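Local coordinates for protein oxidoreductase (Listeria innocua, PDB 3E18) that binds NAD and is probably a dehydrogenase of the GFO/IDH/MocA family, although its substrate is not known, at residues K4-G14 against D28-D37; V189-L200 against F212-I222. All coordinates share one frame; numbering follows the deposited sequence.

Contact 1 of 2, residues K4-G14 against D28-D37; sequences KKYQLVIVGYG and DNLEVHGVFD. With NAD (nicotinamide-adenine-dinucleotide), chain E.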
loop_
_atom_site.group_PDB
_atom_site.type_symbol
_atom_site.label_atom_id
_atom_site.label_comp_id
_atom_site.label_asym_id
_atom_site.label_seq_id
_atom_site.Cartn_x
_atom_site.Cartn_y
_atom_site.Cartn_z
ATOM N N LYS A 4 33.025 39.548 -0.107
ATOM C CA LYS A 4 32.219 39.326 1.102
ATOM C C LYS A 4 31.801 37.864 1.389
ATOM O O LYS A 4 30.606 37.574 1.545
ATOM C CB LYS A 4 30.948 40.180 1.015
ATOM C CG LYS A 4 31.139 41.679 1.081
ATOM C CD LYS A 4 29.865 42.354 1.603
ATOM C CE LYS A 4 28.632 41.973 0.779
ATOM N NZ LYS A 4 27.356 42.561 1.300
ATOM N N LYS A 5 32.771 36.957 1.491
ATOM C CA LYS A 5 32.470 35.535 1.636
ATOM C C LYS A 5 32.217 35.102 3.077
ATOM O O LYS A 5 33.061 35.320 3.952
ATOM C CB LYS A 5 33.588 34.684 1.029
ATOM C CG LYS A 5 33.406 34.393 -0.453
ATOM C CD LYS A 5 34.287 33.229 -0.897
ATOM C CE LYS A 5 33.807 32.616 -2.212
ATOM N NZ LYS A 5 33.861 33.582 -3.345
ATOM N N TYR A 6 31.058 34.484 3.316
ATOM C CA TYR A 6 30.757 33.878 4.612
ATOM C C TYR A 6 31.640 32.668 4.861
ATOM O O TYR A 6 31.836 31.850 3.972
ATOM C CB TYR A 6 29.314 33.439 4.679
ATOM C CG TYR A 6 28.331 34.575 4.742
ATOM C CD1 TYR A 6 28.100 35.254 5.934
ATOM C CD2 TYR A 6 27.621 34.962 3.613
ATOM C CE1 TYR A 6 27.178 36.302 6.001
ATOM C CE2 TYR A 6 26.693 36.009 3.669
ATOM C CZ TYR A 6 26.484 36.672 4.866
ATOM O OH TYR A 6 25.570 37.706 4.925
ATOM N N GLN A 7 32.150 32.560 6.082
ATOM C CA GLN A 7 33.033 31.475 6.463
ATOM C C GLN A 7 32.258 30.447 7.260
ATOM O O GLN A 7 31.698 30.762 8.323
ATOM C CB GLN A 7 34.186 32.025 7.304
ATOM C CG GLN A 7 34.935 33.181 6.640
ATOM C CD GLN A 7 35.584 32.775 5.339
ATOM O OE1 GLN A 7 36.375 31.828 5.295
ATOM N NE2 GLN A 7 35.253 33.491 4.262
ATOM N N LEU A 8 32.235 29.224 6.739
ATOM C CA LEU A 8 31.521 28.098 7.345
ATOM C C LEU A 8 32.512 27.107 7.925
ATOM O O LEU A 8 33.488 26.768 7.266
ATOM C CB LEU A 8 30.679 27.385 6.279
ATOM C CG LEU A 8 29.898 26.149 6.733
ATOM C CD1 LEU A 8 28.565 26.607 7.334
ATOM C CD2 LEU A 8 29.663 25.229 5.569
ATOM N N VAL A 9 32.272 26.640 9.150
ATOM C CA VAL A 9 33.061 25.530 9.696
ATOM C C VAL A 9 32.228 24.246 9.719
ATOM O O VAL A 9 31.065 24.250 10.144
ATOM C CB VAL A 9 33.665 25.860 11.092
ATOM C CG1 VAL A 9 34.251 24.612 11.768
ATOM C CG2 VAL A 9 34.734 26.962 10.960
ATOM N N ILE A 10 32.831 23.162 9.230
ATOM C CA ILE A 10 32.231 21.831 9.244
ATOM C C ILE A 10 32.461 21.186 10.605
ATOM O O ILE A 10 33.605 21.008 11.033
ATOM C CB ILE A 10 32.830 20.919 8.119
ATOM C CG1 ILE A 10 32.628 21.536 6.725
ATOM C CG2 ILE A 10 32.302 19.472 8.204
ATOM C CD1 ILE A 10 31.209 21.776 6.325
ATOM N N VAL A 11 31.364 20.857 11.289
ATOM C CA VAL A 11 31.411 20.176 12.590
ATOM C C VAL A 11 30.872 18.755 12.424
ATOM O O VAL A 11 29.666 18.539 12.259
ATOM C CB VAL A 11 30.579 20.920 13.663
ATOM C CG1 VAL A 11 30.738 20.255 15.015
ATOM C CG2 VAL A 11 30.989 22.387 13.734
ATOM N N GLY A 12 31.775 17.786 12.477
ATOM C CA GLY A 12 31.426 16.409 12.189
ATOM C C GLY A 12 31.985 16.073 10.823
ATOM O O GLY A 12 31.324 16.275 9.807
ATOM N N TYR A 13 33.211 15.564 10.795
ATOM C CA TYR A 13 33.849 15.241 9.531
ATOM C C TYR A 13 33.692 13.754 9.187
ATOM O O TYR A 13 34.670 13.009 9.044
ATOM C CB TYR A 13 35.315 15.681 9.549
ATOM C CG TYR A 13 35.955 15.709 8.184
ATOM C CD1 TYR A 13 35.612 16.683 7.255
ATOM C CD2 TYR A 13 36.917 14.758 7.827
ATOM C CE1 TYR A 13 36.201 16.709 5.996
ATOM C CE2 TYR A 13 37.497 14.766 6.573
ATOM C CZ TYR A 13 37.148 15.745 5.668
ATOM O OH TYR A 13 37.736 15.746 4.425
ATOM N N GLY A 14 32.447 13.320 9.054
ATOM C CA GLY A 14 32.173 11.937 8.688
ATOM C C GLY A 14 31.772 11.867 7.232
ATOM O O GLY A 14 32.196 12.703 6.434
ATOM N N ASP A 28 28.084 30.525 -4.199
ATOM C CA ASP A 28 28.743 31.751 -4.672
ATOM C C ASP A 28 29.582 32.461 -3.617
ATOM O O ASP A 28 30.790 32.625 -3.805
ATOM C CB ASP A 28 27.731 32.721 -5.292
ATOM C CG ASP A 28 27.107 32.178 -6.559
ATOM O OD1 ASP A 28 27.787 31.400 -7.264
ATOM O OD2 ASP A 28 25.935 32.518 -6.842
ATOM N N ASN A 29 28.959 32.866 -2.513
ATOM C CA ASN A 29 29.659 33.668 -1.507
ATOM C C ASN A 29 29.749 33.003 -0.139
ATOM O O ASN A 29 29.303 33.549 0.873
ATOM C CB ASN A 29 29.018 35.049 -1.389
ATOM C CG ASN A 29 29.229 35.889 -2.625
ATOM O OD1 ASN A 29 30.367 36.132 -3.039
ATOM N ND2 ASN A 29 28.132 36.340 -3.226
ATOM N N LEU A 30 30.331 31.813 -0.132
ATOM C CA LEU A 30 30.452 31.003 1.054
ATOM C C LEU A 30 31.652 30.120 0.835
ATOM O O LEU A 30 31.806 29.550 -0.233
ATOM C CB LEU A 30 29.209 30.129 1.205
ATOM C CG LEU A 30 29.133 29.144 2.373
ATOM C CD1 LEU A 30 28.654 29.821 3.649
ATOM C CD2 LEU A 30 28.177 28.058 1.987
ATOM N N GLU A 31 32.511 30.004 1.832
ATOM C CA GLU A 31 33.598 29.045 1.729
ATOM C C GLU A 31 33.757 28.250 3.019
ATOM O O GLU A 31 33.204 28.628 4.061
ATOM C CB GLU A 31 34.898 29.738 1.305
ATOM C CG GLU A 31 35.572 30.550 2.374
ATOM C CD GLU A 31 36.917 31.108 1.923
ATOM O OE1 GLU A 31 36.924 32.093 1.146
ATOM O OE2 GLU A 31 37.962 30.566 2.364
ATOM N N VAL A 32 34.490 27.138 2.937
ATOM C CA VAL A 32 34.768 26.321 4.098
ATOM C C VAL A 32 36.011 26.879 4.771
ATOM O O VAL A 32 37.115 26.802 4.229
ATOM C CB VAL A 32 34.986 24.830 3.737
ATOM C CG1 VAL A 32 35.247 24.020 4.988
ATOM C CG2 VAL A 32 33.780 24.271 2.979
ATOM N N HIS A 33 35.817 27.447 5.951
ATOM C CA HIS A 33 36.910 28.031 6.721
ATOM C C HIS A 33 37.741 26.951 7.385
ATOM O O HIS A 33 38.940 27.118 7.596
ATOM C CB HIS A 33 36.350 28.963 7.784
ATOM C CG HIS A 33 37.352 29.932 8.326
ATOM N ND1 HIS A 33 37.709 31.085 7.659
ATOM C CD2 HIS A 33 38.063 29.929 9.478
ATOM C CE1 HIS A 33 38.599 31.748 8.376
ATOM N NE2 HIS A 33 38.832 31.066 9.483
ATOM N N GLY A 34 37.091 25.844 7.723
ATOM C CA GLY A 34 37.753 24.754 8.409
ATOM C C GLY A 34 36.836 23.683 8.969
ATOM O O GLY A 34 35.634 23.654 8.684
ATOM N N VAL A 35 37.420 22.810 9.784
ATOM C CA VAL A 35 36.778 21.574 10.212
ATOM C C VAL A 35 37.033 21.298 11.696
ATOM O O VAL A 35 38.153 21.450 12.179
ATOM C CB VAL A 35 37.316 20.360 9.387
ATOM C CG1 VAL A 35 36.882 19.038 9.999
ATOM C CG2 VAL A 35 36.880 20.439 7.934
ATOM N N PHE A 36 35.988 20.893 12.416
ATOM C CA PHE A 36 36.164 20.236 13.706
ATOM C C PHE A 36 35.511 18.860 13.728
ATOM O O PHE A 36 34.396 18.677 13.230
ATOM C CB PHE A 36 35.616 21.083 14.866
ATOM C CG PHE A 36 35.703 20.389 16.198
ATOM C CD1 PHE A 36 36.943 20.162 16.798
ATOM C CD2 PHE A 36 34.555 19.911 16.827
ATOM C CE1 PHE A 36 37.038 19.479 18.005
ATOM C CE2 PHE A 36 34.641 19.239 18.045
ATOM C CZ PHE A 36 35.885 19.024 18.632
ATOM N N ASP A 37 36.216 17.898 14.312
ATOM C CA ASP A 37 35.632 16.606 14.652
ATOM C C ASP A 37 36.117 16.215 16.041
ATOM O O ASP A 37 37.207 16.604 16.457
ATOM C CB ASP A 37 35.992 15.540 13.611
ATOM C CG ASP A 37 35.085 14.314 13.683
ATOM O OD1 ASP A 37 35.205 13.523 14.648
ATOM O OD2 ASP A 37 34.270 14.119 12.757
HETATM P PA NAD E . 29.222 9.596 10.383
HETATM O O1A NAD E . 29.780 9.121 9.097
HETATM O O2A NAD E . 29.252 8.592 11.462
HETATM O O5B NAD E . 29.971 10.940 10.843
HETATM C C5B NAD E . 29.632 11.670 12.001
HETATM C C4B NAD E . 30.896 12.387 12.465
HETATM O O4B NAD E . 30.618 13.249 13.553
HETATM C C3B NAD E . 31.949 11.389 12.942
HETATM O O3B NAD E . 33.158 11.642 12.266
HETATM C C2B NAD E . 32.081 11.677 14.423
HETATM O O2B NAD E . 33.391 11.477 14.903
HETATM C C1B NAD E . 31.647 13.129 14.512
HETATM N N9A NAD E . 31.138 13.510 15.839
HETATM C C8A NAD E . 30.392 12.747 16.705
HETATM N N7A NAD E . 30.124 13.487 17.808
HETATM C C5A NAD E . 30.695 14.705 17.653
HETATM C C6A NAD E . 30.743 15.829 18.470
HETATM N N6A NAD E . 29.993 15.872 19.569
HETATM N N1A NAD E . 31.422 16.957 18.034
HETATM C C2A NAD E . 32.053 16.970 16.805
HETATM N N3A NAD E . 32.002 15.849 16.003
HETATM C C4A NAD E . 31.337 14.734 16.420
HETATM O O3 NAD E . 27.697 10.089 10.142
HETATM P PN NAD E . 27.111 10.595 8.748
HETATM O O1N NAD E . 26.561 9.440 7.989
HETATM O O2N NAD E . 28.045 11.541 8.098
HETATM O O5D NAD E . 25.804 11.440 9.249
HETATM C C5D NAD E . 25.896 12.563 10.099
HETATM C C4D NAD E . 24.599 13.396 10.001
HETATM O O4D NAD E . 24.296 13.657 8.642
HETATM C C3D NAD E . 23.382 12.680 10.560
HETATM O O3D NAD E . 22.499 13.634 11.131
HETATM C C2D NAD E . 22.694 12.078 9.352
HETATM O O2D NAD E . 21.302 12.015 9.563
HETATM C C1D NAD E . 23.041 13.091 8.270
HETATM N N1N NAD E . 23.064 12.568 6.878
HETATM C C2N NAD E . 22.272 13.209 5.969
HETATM C C3N NAD E . 22.216 12.816 4.637
HETATM C C7N NAD E . 21.512 13.702 3.655
HETATM O O7N NAD E . 21.269 13.224 2.359
HETATM N N7N NAD E . 21.135 14.933 4.011
HETATM C C4N NAD E . 23.021 11.752 4.205
HETATM C C5N NAD E . 23.845 11.105 5.129
HETATM C C6N NAD E . 23.865 11.528 6.464
#

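Contact 2 of 2, residues V189-L200 against F212-I222; sequences VDSNVKSVSANL and FVTFITFENGI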
loop_
_atom_site.group_PDB
_atom_site.type_symbol
_atom_site.label_atom_id
_atom_site.label_comp_id
_atom_site.label_asym_id
_atom_site.label_seq_id
_atom_site.Cartn_x
_atom_site.Cartn_y
_atom_site.Cartn_z
ATOM N N VAL A 189 2.316 19.146 -0.427
ATOM C CA VAL A 189 0.886 19.253 -0.137
ATOM C C VAL A 189 0.649 20.456 0.767
ATOM O O VAL A 189 1.300 20.590 1.797
ATOM C CB VAL A 189 0.366 17.942 0.512
ATOM C CG1 VAL A 189 -1.141 18.023 0.786
ATOM C CG2 VAL A 189 0.678 16.742 -0.391
ATOM N N ASP A 190 -0.261 21.338 0.373
ATOM C CA ASP A 190 -0.585 22.518 1.175
ATOM C C ASP A 190 -1.845 22.236 1.971
ATOM O O ASP A 190 -2.926 22.786 1.697
ATOM C CB ASP A 190 -0.733 23.767 0.287
ATOM C CG ASP A 190 -1.050 25.037 1.082
ATOM O OD1 ASP A 190 -0.550 25.199 2.221
ATOM O OD2 ASP A 190 -1.822 25.869 0.558
ATOM N N SER A 191 -1.689 21.361 2.963
ATOM C CA SER A 191 -2.789 20.901 3.799
ATOM C C SER A 191 -2.227 20.274 5.069
ATOM O O SER A 191 -1.134 19.699 5.067
ATOM C CB SER A 191 -3.648 19.878 3.047
ATOM O OG SER A 191 -4.864 19.640 3.733
ATOM N N ASN A 192 -2.982 20.398 6.153
ATOM C CA ASN A 192 -2.607 19.817 7.432
ATOM C C ASN A 192 -2.868 18.322 7.428
ATOM O O ASN A 192 -3.827 17.867 6.814
ATOM C CB ASN A 192 -3.426 20.452 8.559
ATOM C CG ASN A 192 -2.981 21.870 8.891
ATOM O OD1 ASN A 192 -1.862 22.283 8.575
ATOM N ND2 ASN A 192 -3.861 22.617 9.556
ATOM N N VAL A 193 -2.013 17.567 8.116
ATOM C CA VAL A 193 -2.230 16.134 8.311
ATOM C C VAL A 193 -3.427 15.929 9.240
ATOM O O VAL A 193 -3.494 16.537 10.304
ATOM C CB VAL A 193 -0.971 15.441 8.880
ATOM C CG1 VAL A 193 -1.252 13.987 9.242
ATOM C CG2 VAL A 193 0.161 15.515 7.878
ATOM N N LYS A 194 -4.372 15.099 8.799
ATOM C CA LYS A 194 -5.546 14.721 9.569
ATOM C C LYS A 194 -5.293 13.439 10.365
ATOM O O LYS A 194 -5.636 13.366 11.544
ATOM C CB LYS A 194 -6.745 14.530 8.640
ATOM C CG LYS A 194 -8.087 14.482 9.364
ATOM C CD LYS A 194 -9.079 13.554 8.674
ATOM C CE LYS A 194 -9.971 14.290 7.695
ATOM N NZ LYS A 194 -10.992 15.123 8.396
ATOM N N SER A 195 -4.692 12.429 9.733
ATOM C CA SER A 195 -4.465 11.160 10.422
ATOM C C SER A 195 -3.256 10.403 9.895
ATOM O O SER A 195 -2.827 10.618 8.763
ATOM C CB SER A 195 -5.715 10.280 10.326
ATOM O OG SER A 195 -5.958 9.852 8.990
ATOM N N VAL A 196 -2.716 9.516 10.732
ATOM C CA VAL A 196 -1.526 8.705 10.402
ATOM C C VAL A 196 -1.690 7.325 11.022
ATOM O O VAL A 196 -1.988 7.219 12.216
ATOM C CB VAL A 196 -0.233 9.286 11.055
ATOM C CG1 VAL A 196 1.015 8.613 10.493
ATOM C CG2 VAL A 196 -0.149 10.772 10.904
ATOM N N SER A 197 -1.465 6.270 10.240
ATOM C CA SER A 197 -1.311 4.942 10.808
ATOM C C SER A 197 0.059 4.507 10.305
ATOM O O SER A 197 0.511 4.999 9.288
ATOM C CB SER A 197 -2.397 4.003 10.288
ATOM O OG SER A 197 -2.309 3.789 8.891
ATOM N N ALA A 198 0.713 3.626 11.027
ATOM C CA ALA A 198 2.070 3.192 10.642
ATOM C C ALA A 198 2.381 1.863 11.239
ATOM O O ALA A 198 1.796 1.462 12.246
ATOM C CB ALA A 198 3.132 4.225 11.096
ATOM N N ASN A 199 3.312 1.171 10.598
ATOM C CA ASN A 199 3.846 -0.065 11.138
ATOM C C ASN A 199 5.319 -0.058 10.813
ATOM O O ASN A 199 5.728 0.403 9.753
ATOM C CB ASN A 199 3.082 -1.303 10.592
ATOM C CG ASN A 199 4.027 -2.424 10.133
ATOM O OD1 ASN A 199 4.611 -3.164 10.951
ATOM N ND2 ASN A 199 4.147 -2.578 8.810
ATOM N N LEU A 200 6.121 -0.499 11.774
ATOM C CA LEU A 200 7.571 -0.502 11.614
ATOM C C LEU A 200 8.070 -1.909 11.342
ATOM O O LEU A 200 7.476 -2.890 11.786
ATOM C CB LEU A 200 8.257 0.036 12.877
ATOM C CG LEU A 200 7.870 1.400 13.450
ATOM C CD1 LEU A 200 8.591 1.673 14.777
ATOM C CD2 LEU A 200 8.140 2.507 12.460
ATOM N N PHE A 212 9.672 0.964 7.380
ATOM C CA PHE A 212 8.331 1.316 7.848
ATOM C C PHE A 212 7.384 1.499 6.688
ATOM O O PHE A 212 7.808 1.564 5.528
ATOM C CB PHE A 212 8.372 2.589 8.694
ATOM C CG PHE A 212 8.684 3.836 7.916
ATOM C CD1 PHE A 212 7.662 4.688 7.521
ATOM C CD2 PHE A 212 9.998 4.165 7.583
ATOM C CE1 PHE A 212 7.932 5.837 6.790
ATOM C CE2 PHE A 212 10.270 5.322 6.859
ATOM C CZ PHE A 212 9.229 6.154 6.467
ATOM N N VAL A 213 6.099 1.625 7.015
ATOM C CA VAL A 213 5.132 2.088 6.058
ATOM C C VAL A 213 4.183 2.958 6.866
ATOM O O VAL A 213 3.948 2.684 8.036
ATOM C CB VAL A 213 4.405 0.911 5.331
ATOM C CG1 VAL A 213 3.951 -0.161 6.317
ATOM C CG2 VAL A 213 3.237 1.413 4.484
ATOM N N THR A 214 3.691 4.020 6.260
ATOM C CA THR A 214 2.703 4.864 6.896
ATOM C C THR A 214 1.624 5.278 5.898
ATOM O O THR A 214 1.908 5.458 4.726
ATOM C CB THR A 214 3.379 6.082 7.594
ATOM O OG1 THR A 214 2.376 6.957 8.122
ATOM C CG2 THR A 214 4.274 6.854 6.639
ATOM N N PHE A 215 0.379 5.429 6.357
ATOM C CA PHE A 215 -0.671 5.886 5.477
ATOM C C PHE A 215 -1.171 7.170 6.098
ATOM O O PHE A 215 -1.617 7.183 7.253
ATOM C CB PHE A 215 -1.809 4.851 5.361
ATOM C CG PHE A 215 -2.763 5.100 4.194
ATOM C CD1 PHE A 215 -2.540 4.503 2.962
ATOM C CD2 PHE A 215 -3.888 5.923 4.341
ATOM C CE1 PHE A 215 -3.410 4.719 1.878
ATOM C CE2 PHE A 215 -4.753 6.143 3.275
ATOM C CZ PHE A 215 -4.515 5.531 2.035
ATOM N N ILE A 216 -1.052 8.248 5.333
ATOM C CA ILE A 216 -1.334 9.586 5.810
ATOM C C ILE A 216 -2.555 10.133 5.094
ATOM O O ILE A 216 -2.686 9.979 3.886
ATOM C CB ILE A 216 -0.103 10.507 5.575
ATOM C CG1 ILE A 216 1.089 10.006 6.401
ATOM C CG2 ILE A 216 -0.390 11.958 5.935
ATOM C CD1 ILE A 216 2.418 10.445 5.844
ATOM N N THR A 217 -3.455 10.770 5.835
ATOM C CA THR A 217 -4.569 11.464 5.216
ATOM C C THR A 217 -4.490 12.951 5.594
ATOM O O THR A 217 -4.198 13.281 6.750
ATOM C CB THR A 217 -5.929 10.878 5.673
ATOM O OG1 THR A 217 -5.904 9.453 5.546
ATOM C CG2 THR A 217 -7.059 11.414 4.826
ATOM N N PHE A 218 -4.743 13.833 4.623
ATOM C CA PHE A 218 -4.705 15.286 4.831
ATOM C C PHE A 218 -6.113 15.801 5.001
ATOM O O PHE A 218 -7.039 15.115 4.634
ATOM C CB PHE A 218 -4.035 15.978 3.647
ATOM C CG PHE A 218 -2.565 15.673 3.552
ATOM C CD1 PHE A 218 -1.647 16.459 4.238
ATOM C CD2 PHE A 218 -2.115 14.587 2.831
ATOM C CE1 PHE A 218 -0.294 16.189 4.202
ATOM C CE2 PHE A 218 -0.753 14.297 2.775
ATOM C CZ PHE A 218 0.164 15.106 3.469
ATOM N N GLU A 219 -6.256 17.015 5.529
ATOM C CA GLU A 219 -7.583 17.627 5.736
ATOM C C GLU A 219 -8.355 17.838 4.430
ATOM O O GLU A 219 -9.590 17.840 4.425
ATOM C CB GLU A 219 -7.450 18.957 6.501
ATOM C CG GLU A 219 -6.814 18.865 7.893
ATOM C CD GLU A 219 -7.760 18.370 8.995
ATOM O OE1 GLU A 219 -8.983 18.230 8.756
ATOM O OE2 GLU A 219 -7.271 18.129 10.121
ATOM N N ASN A 220 -7.627 18.018 3.325
ATOM C CA ASN A 220 -8.243 18.168 2.002
ATOM C C ASN A 220 -8.555 16.852 1.256
ATOM O O ASN A 220 -8.942 16.874 0.090
ATOM C CB ASN A 220 -7.416 19.110 1.117
ATOM C CG ASN A 220 -6.097 18.499 0.662
ATOM O OD1 ASN A 220 -5.709 17.408 1.079
ATOM N ND2 ASN A 220 -5.400 19.217 -0.202
ATOM N N GLY A 221 -8.364 15.718 1.921
ATOM C CA GLY A 221 -8.785 14.439 1.358
ATOM C C GLY A 221 -7.657 13.695 0.664
ATOM O O GLY A 221 -7.828 12.539 0.295
ATOM N N ILE A 222 -6.524 14.359 0.473
ATOM C CA ILE A 222 -5.353 13.721 -0.168
ATOM C C ILE A 222 -4.811 12.617 0.716
ATOM O O ILE A 222 -4.759 12.759 1.944
ATOM C CB ILE A 222 -4.274 14.755 -0.527
ATOM C CG1 ILE A 222 -4.769 15.631 -1.679
ATOM C CG2 ILE A 222 -2.903 14.083 -0.897
ATOM C CD1 ILE A 222 -3.807 16.732 -2.074
HETATM O O HOH W 1 -4.012 7.934 7.862
#

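Contact 1 of 2, residues K4-G14 against D28-D37
Q7 and H33 join side chains across the neighbouring parallel strands 6-11 and 30-36. Followed outward, Q7 CB rests near H33 CB, CG passes alongside ND1, and a bend at chi2 (-62°) folds the amide back along the strand. Q7 OE1 takes a nearly straight hydrogen bond from H33 ND1 (2.8 Å) in the plane of the imidazole, whose ring stands 80° to the amide. Q7 NE2 turns to K5 O (2.9 Å), so both ends of the amide are held and its rotation fixed; E31 CG lies against OE1. Glutamine suits the place, having an acceptor for the ring and a donor for the backbone.

Between L8 and V9 the register slips by one residue, a beta bulge that leaves H33 leaning toward strand 6-11. On the face of L8 and I10, I10 CG1 meets V32 CG1 at 4.0 Å.

At the C-terminal ends, D37 grips loop and cofactor together. D37 OD2 accepts from Y13 N (2.7 Å) through its anti lone pair and from NAD O3B (2.8 Å), while D37 OD1 accepts from NAD O2B (2.7 Å). K42 lies beside this carboxylate. G12 and G14 let the ribose come close to the backbone. An acid ending the second strand, holding the adenosine ribose diol beside a glycine-rich turn, is the hallmark of the NAD-binding Rossmann beta-alpha-beta unit.

Contact 2 of 2, residues V189-L200 against F212-I222
V189 and F218 approach from opposite directions, and V189 CG1 settles over the centre of the phenyl ring, 3.8 Å from its centroid, in a CH-pi contact. That methyl points at the ring because it stands opposite the backbone N (chi1 -178°). V193 CG2 meets the same ring obliquely at CE1, and S191 O lies at its edge, 3.4 Å from F218 CD1. A flat, apolar residue suits the place where the chain leaving helix 173-188 passes.

V196 and T214 cross obliquely on the face they share with I216. T214 OG1, turned away from its own N (chi1 175°), donates to S197 O at 2.9 Å. This carbonyl also receives F215 N from the other side of its plane. K194 and S195 both give their N-H to T217 O, a classic beta bulge. K194 then crosses E219 at about a right angle, with a long NZ to OE1 salt bridge of 3.7 Å.

On the opposite face, one water donates to F215 O (2.6 Å) and bonds S195 OG and, weakly, T217 OG1. The chemistry implies a backbone-bonded hairpin, mainly apolar toward helices 173-188 and 325-344; hydroxyls beside F215 and V213 meet the second subunit, where S197 packs on its counterpart.

In the fold
Contact 1 and contact 2 lie on opposite sides of the chain's centre, their nearest atoms about 22 Å apart, and share no strand or sheet. The first pairs the edge strand of the parallel NAD-binding sheet with its neighbour, linked through helix 15-25; the second is an antiparallel hairpin in the mixed sheet of the C-terminal domain. Both are partly buried: contact 1 is exposed at its K4 and D28 end and buried at its NAD end, contact 2 most exposed round K194, E219 and N220. The C-terminal end of contact 1 directs its polar chemistry at the cofactor through D37, and no other subunit touches it, whereas in contact 2 hydroxyl groups and a water occupy a face adjoining the second subunit.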